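Local coordinates for Alpha/beta hydrolase fold-3 domain-containing protein (PDB 2QRU) that is of unknown function but has an alpha/beta-hydrolase fold and is probably a hydrolase, at residues 62-74 with 159-172. Residues are numbered along the deposited sequence; the frame is centred on the assembly and turned at random.
Sequences LALDYLLAPNTKI and DQTKPVWDDPFLSR
Asn71 of segment 62-74 reaches into the loop 159-172 and carries most of the polar contact. Its CG is anti to the carbonyl carbon (chi1 -52°), which aims the amide at the loop. ND2 gives two hydrogen bonds close to the amide plane, each with an N-H...O angle of 161°: to Lys162 O at 2.7 Å and to Asp159 O at 3.1 Å. Arg172 NH2 bonds Asn71 OD1 at 2.8 Å and Ala69 O at 2.9 Å, approaching both oxygens from above their carbonyl planes. The Asn71 amide and Arg172 guanidinium planes are 70° apart. Arg172 NH1 joins Asn71 ND2 on Asp159 O. With NE also bonded to Ile39 O, all three guanidinium nitrogens are engaged, which should limit its rotation.

Apolar contact centres on Leu67 and Trp165. Leu67 CD2 sits over the middle of the six-membered ring, a CH-pi contact of 3.6 Å to the centroid. Leu68 CD1 meets Val164 CG1 at 4.0 Å. Pro70 CG, on a ring preceded by a cis peptide bond, rests on the Gln160 side chain, nearest OE1.

Water 3 joins Val164 N to Leu68 O. Water 1 lies between Asp65 OD1 and Asp166 OD1; Lys43 forms a salt bridge with Asp65, and Asp166 OD1 also bonds Thr42 OG1.

The contact packs the loop after strand 59-64 against the connection from strand 127-130 to helix 173-181. Many alpha/beta hydrolases carry their cap here, so this loop probably belongs to or borders one.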
# COMPACT_ATOMS: atom_id res chain seq x y z
N LEU A 62 -7.18 5.54 -8.97
CA LEU A 62 -7.00 4.25 -9.66
C LEU A 62 -6.59 3.24 -8.59
O LEU A 62 -5.44 3.21 -8.17
CB LEU A 62 -5.91 4.38 -10.74
CG LEU A 62 -6.14 5.52 -11.74
CD1 LEU A 62 -4.96 5.72 -12.65
CD2 LEU A 62 -7.43 5.30 -12.55
N ALA A 63 -7.56 2.45 -8.11
CA ALA A 63 -7.31 1.49 -7.04
C ALA A 63 -6.89 0.17 -7.69
O ALA A 63 -7.68 -0.42 -8.43
CB ALA A 63 -8.57 1.31 -6.18
N LEU A 64 -5.67 -0.27 -7.43
CA LEU A 64 -5.03 -1.26 -8.31
C LEU A 64 -4.81 -2.64 -7.66
O LEU A 64 -4.43 -2.73 -6.49
CB LEU A 64 -3.67 -0.67 -8.80
CG LEU A 64 -2.90 -1.37 -9.92
CD1 LEU A 64 -3.75 -1.46 -11.21
CD2 LEU A 64 -1.54 -0.68 -10.21
N ASP A 65 -5.03 -3.71 -8.44
CA ASP A 65 -4.70 -5.05 -7.96
C ASP A 65 -3.20 -5.26 -7.90
O ASP A 65 -2.46 -4.76 -8.75
CB ASP A 65 -5.20 -6.12 -8.94
CG ASP A 65 -6.72 -6.33 -8.94
OD1 ASP A 65 -7.45 -5.86 -8.04
OD2 ASP A 65 -7.17 -7.01 -9.87
N TYR A 66 -2.76 -6.09 -6.95
CA TYR A 66 -1.42 -6.66 -7.02
C TYR A 66 -1.44 -8.13 -6.57
O TYR A 66 -2.36 -8.58 -5.86
CB TYR A 66 -0.44 -5.78 -6.25
CG TYR A 66 -0.77 -5.56 -4.78
CD1 TYR A 66 -0.47 -6.56 -3.82
CD2 TYR A 66 -1.36 -4.35 -4.34
CE1 TYR A 66 -0.74 -6.37 -2.47
CE2 TYR A 66 -1.61 -4.14 -2.97
CZ TYR A 66 -1.29 -5.14 -2.05
OH TYR A 66 -1.51 -4.92 -0.70
N LEU A 67 -0.45 -8.90 -7.01
CA LEU A 67 -0.40 -10.32 -6.68
C LEU A 67 -0.15 -10.53 -5.18
O LEU A 67 0.51 -9.69 -4.51
CB LEU A 67 0.68 -11.02 -7.53
CG LEU A 67 0.32 -11.10 -9.02
CD1 LEU A 67 1.52 -11.63 -9.78
CD2 LEU A 67 -0.93 -11.99 -9.29
N LEU A 68 -0.63 -11.67 -4.66
CA LEU A 68 -0.55 -11.95 -3.23
C LEU A 68 0.26 -13.20 -2.96
O LEU A 68 0.22 -14.17 -3.72
CB LEU A 68 -1.94 -12.10 -2.60
CG LEU A 68 -2.90 -10.92 -2.77
CD1 LEU A 68 -4.26 -11.29 -2.23
CD2 LEU A 68 -2.33 -9.65 -2.09
N ALA A 69 1.01 -13.12 -1.86
CA ALA A 69 1.80 -14.23 -1.32
C ALA A 69 0.89 -15.14 -0.47
O ALA A 69 -0.19 -14.72 -0.04
CB ALA A 69 2.98 -13.67 -0.49
N PRO A 70 1.30 -16.41 -0.25
CA PRO A 70 2.52 -17.09 -0.73
C PRO A 70 2.45 -17.52 -2.19
O PRO A 70 3.47 -18.00 -2.73
CB PRO A 70 2.60 -18.34 0.17
CG PRO A 70 1.13 -18.68 0.43
CD PRO A 70 0.42 -17.32 0.52
N ASN A 71 1.26 -17.39 -2.81
CA ASN A 71 0.99 -17.83 -4.19
C ASN A 71 2.00 -17.22 -5.16
O ASN A 71 2.51 -17.91 -6.05
CB ASN A 71 -0.44 -17.49 -4.61
CG ASN A 71 -1.48 -17.98 -3.63
OD1 ASN A 71 -1.34 -17.80 -2.42
ND2 ASN A 71 -2.54 -18.60 -4.14
N THR A 72 2.34 -15.95 -4.93
CA THR A 72 3.37 -15.23 -5.68
C THR A 72 4.32 -14.61 -4.65
O THR A 72 3.85 -14.02 -3.68
CB THR A 72 2.74 -14.12 -6.55
OG1 THR A 72 1.81 -14.71 -7.48
CG2 THR A 72 3.81 -13.38 -7.32
N LYS A 73 5.64 -14.77 -4.86
CA LYS A 73 6.67 -14.29 -3.91
C LYS A 73 6.92 -12.80 -4.07
O LYS A 73 6.61 -12.24 -5.12
CB LYS A 73 7.98 -15.09 -4.06
CG LYS A 73 7.80 -16.60 -3.83
CD LYS A 73 6.89 -16.88 -2.63
CE LYS A 73 6.86 -18.37 -2.33
NZ LYS A 73 5.78 -18.73 -1.38
N ILE A 74 7.47 -12.14 -3.05
CA ILE A 74 7.52 -10.66 -3.07
C ILE A 74 8.30 -10.12 -4.26
O ILE A 74 7.89 -9.13 -4.87
CB ILE A 74 8.08 -10.08 -1.77
CG1 ILE A 74 7.06 -10.23 -0.63
CG2 ILE A 74 8.44 -8.57 -1.96
CD1 ILE A 74 7.51 -9.52 0.68
N ASP A 159 -6.48 -21.39 -0.95
CA ASP A 159 -5.53 -21.81 -1.97
C ASP A 159 -4.23 -21.02 -1.90
O ASP A 159 -4.25 -19.77 -1.87
CB ASP A 159 -6.11 -21.68 -3.37
CG ASP A 159 -5.05 -21.94 -4.44
OD1 ASP A 159 -4.52 -23.07 -4.49
OD2 ASP A 159 -4.72 -21.00 -5.19
N GLN A 160 -3.11 -21.75 -1.92
CA GLN A 160 -1.77 -21.15 -1.92
C GLN A 160 -1.02 -21.33 -3.26
O GLN A 160 0.11 -20.87 -3.40
CB GLN A 160 -0.92 -21.73 -0.78
CG GLN A 160 -1.48 -21.51 0.62
CD GLN A 160 -0.58 -22.04 1.72
OE1 GLN A 160 0.65 -22.05 1.60
NE2 GLN A 160 -1.18 -22.48 2.81
N THR A 161 -1.67 -21.97 -4.22
CA THR A 161 -1.01 -22.38 -5.45
C THR A 161 -1.12 -21.36 -6.59
O THR A 161 -0.10 -20.86 -7.09
CB THR A 161 -1.54 -23.74 -5.94
OG1 THR A 161 -1.56 -24.65 -4.83
CG2 THR A 161 -0.65 -24.29 -7.05
N LYS A 162 -2.37 -21.06 -7.00
CA LYS A 162 -2.60 -20.30 -8.21
C LYS A 162 -2.48 -18.79 -7.92
O LYS A 162 -2.74 -18.38 -6.78
CB LYS A 162 -3.99 -20.61 -8.79
CG LYS A 162 -4.21 -22.12 -9.06
CD LYS A 162 -5.71 -22.41 -9.10
CE LYS A 162 -5.95 -23.91 -9.04
NZ LYS A 162 -7.32 -24.30 -9.46
N PRO A 163 -2.10 -17.98 -8.93
CA PRO A 163 -1.96 -16.52 -8.71
C PRO A 163 -3.27 -15.89 -8.27
O PRO A 163 -4.34 -16.28 -8.75
CB PRO A 163 -1.60 -15.99 -10.11
CG PRO A 163 -0.90 -17.15 -10.76
CD PRO A 163 -1.75 -18.33 -10.32
N VAL A 164 -3.18 -14.88 -7.40
CA VAL A 164 -4.38 -14.23 -6.87
C VAL A 164 -4.21 -12.70 -6.99
O VAL A 164 -3.26 -12.14 -6.45
CB VAL A 164 -4.66 -14.65 -5.39
CG1 VAL A 164 -5.91 -13.89 -4.84
CG2 VAL A 164 -4.85 -16.19 -5.28
N TRP A 165 -5.12 -12.07 -7.73
CA TRP A 165 -5.09 -10.62 -8.00
C TRP A 165 -5.89 -9.82 -7.01
O TRP A 165 -5.70 -8.60 -6.88
CB TRP A 165 -5.65 -10.31 -9.40
CG TRP A 165 -4.75 -10.56 -10.56
CD1 TRP A 165 -4.93 -11.49 -11.54
CD2 TRP A 165 -3.52 -9.88 -10.87
NE1 TRP A 165 -3.91 -11.42 -12.46
CE2 TRP A 165 -3.04 -10.43 -12.07
CE3 TRP A 165 -2.80 -8.83 -10.27
CZ2 TRP A 165 -1.85 -10.01 -12.66
CZ3 TRP A 165 -1.62 -8.42 -10.86
CH2 TRP A 165 -1.17 -8.99 -12.04
N ASP A 166 -6.83 -10.49 -6.32
CA ASP A 166 -7.78 -9.80 -5.46
C ASP A 166 -8.45 -10.77 -4.50
O ASP A 166 -8.72 -11.93 -4.86
CB ASP A 166 -8.84 -9.12 -6.34
CG ASP A 166 -9.79 -8.22 -5.56
OD1 ASP A 166 -9.34 -7.48 -4.64
OD2 ASP A 166 -10.99 -8.22 -5.94
N ASP A 167 -8.71 -10.29 -3.29
CA ASP A 167 -9.34 -11.08 -2.23
C ASP A 167 -10.47 -10.22 -1.65
O ASP A 167 -10.35 -9.69 -0.54
CB ASP A 167 -8.26 -11.44 -1.19
CG ASP A 167 -8.81 -12.16 0.03
OD1 ASP A 167 -9.80 -12.93 -0.07
OD2 ASP A 167 -8.21 -11.96 1.11
N PRO A 168 -11.56 -10.05 -2.43
CA PRO A 168 -12.56 -9.00 -2.10
C PRO A 168 -13.30 -9.16 -0.77
O PRO A 168 -13.83 -8.18 -0.25
CB PRO A 168 -13.54 -9.05 -3.28
CG PRO A 168 -13.36 -10.43 -3.88
CD PRO A 168 -11.89 -10.78 -3.67
N PHE A 169 -13.31 -10.36 -0.20
CA PHE A 169 -14.02 -10.60 1.06
C PHE A 169 -13.08 -10.89 2.23
O PHE A 169 -13.51 -11.40 3.27
CB PHE A 169 -15.07 -11.69 0.85
CG PHE A 169 -16.04 -11.36 -0.24
CD1 PHE A 169 -16.78 -10.18 -0.18
CD2 PHE A 169 -16.16 -12.18 -1.35
CE1 PHE A 169 -17.68 -9.84 -1.21
CE2 PHE A 169 -17.05 -11.86 -2.38
CZ PHE A 169 -17.81 -10.69 -2.31
N LEU A 170 -11.79 -10.57 2.05
CA LEU A 170 -10.77 -10.77 3.08
C LEU A 170 -10.70 -12.21 3.60
O LEU A 170 -10.43 -12.46 4.77
CB LEU A 170 -10.95 -9.77 4.25
CG LEU A 170 -11.34 -8.33 3.86
CD1 LEU A 170 -11.37 -7.39 5.07
CD2 LEU A 170 -10.40 -7.79 2.81
N SER A 171 -10.95 -13.16 2.70
CA SER A 171 -10.99 -14.56 3.07
C SER A 171 -9.60 -15.11 3.42
O SER A 171 -9.48 -16.11 4.14
CB SER A 171 -11.61 -15.39 1.94
OG SER A 171 -10.74 -15.45 0.82
N ARG A 172 -8.55 -14.44 2.94
CA ARG A 172 -7.18 -14.89 3.19
C ARG A 172 -6.60 -14.25 4.46
O ARG A 172 -5.43 -14.47 4.80
CB ARG A 172 -6.30 -14.60 1.97
CG ARG A 172 -6.78 -15.26 0.66
CD ARG A 172 -6.06 -14.64 -0.55
NE ARG A 172 -4.62 -14.84 -0.47
CZ ARG A 172 -3.98 -15.96 -0.83
NH1 ARG A 172 -4.65 -16.97 -1.36
NH2 ARG A 172 -2.65 -16.05 -0.70
O HOH W 1 -7.19 -5.96 -5.05
O HOH W 2 -4.47 -7.35 -4.83
O HOH W 3 -0.74 -14.49 -6.23
O HOH W 4 1.01 -18.78 -7.97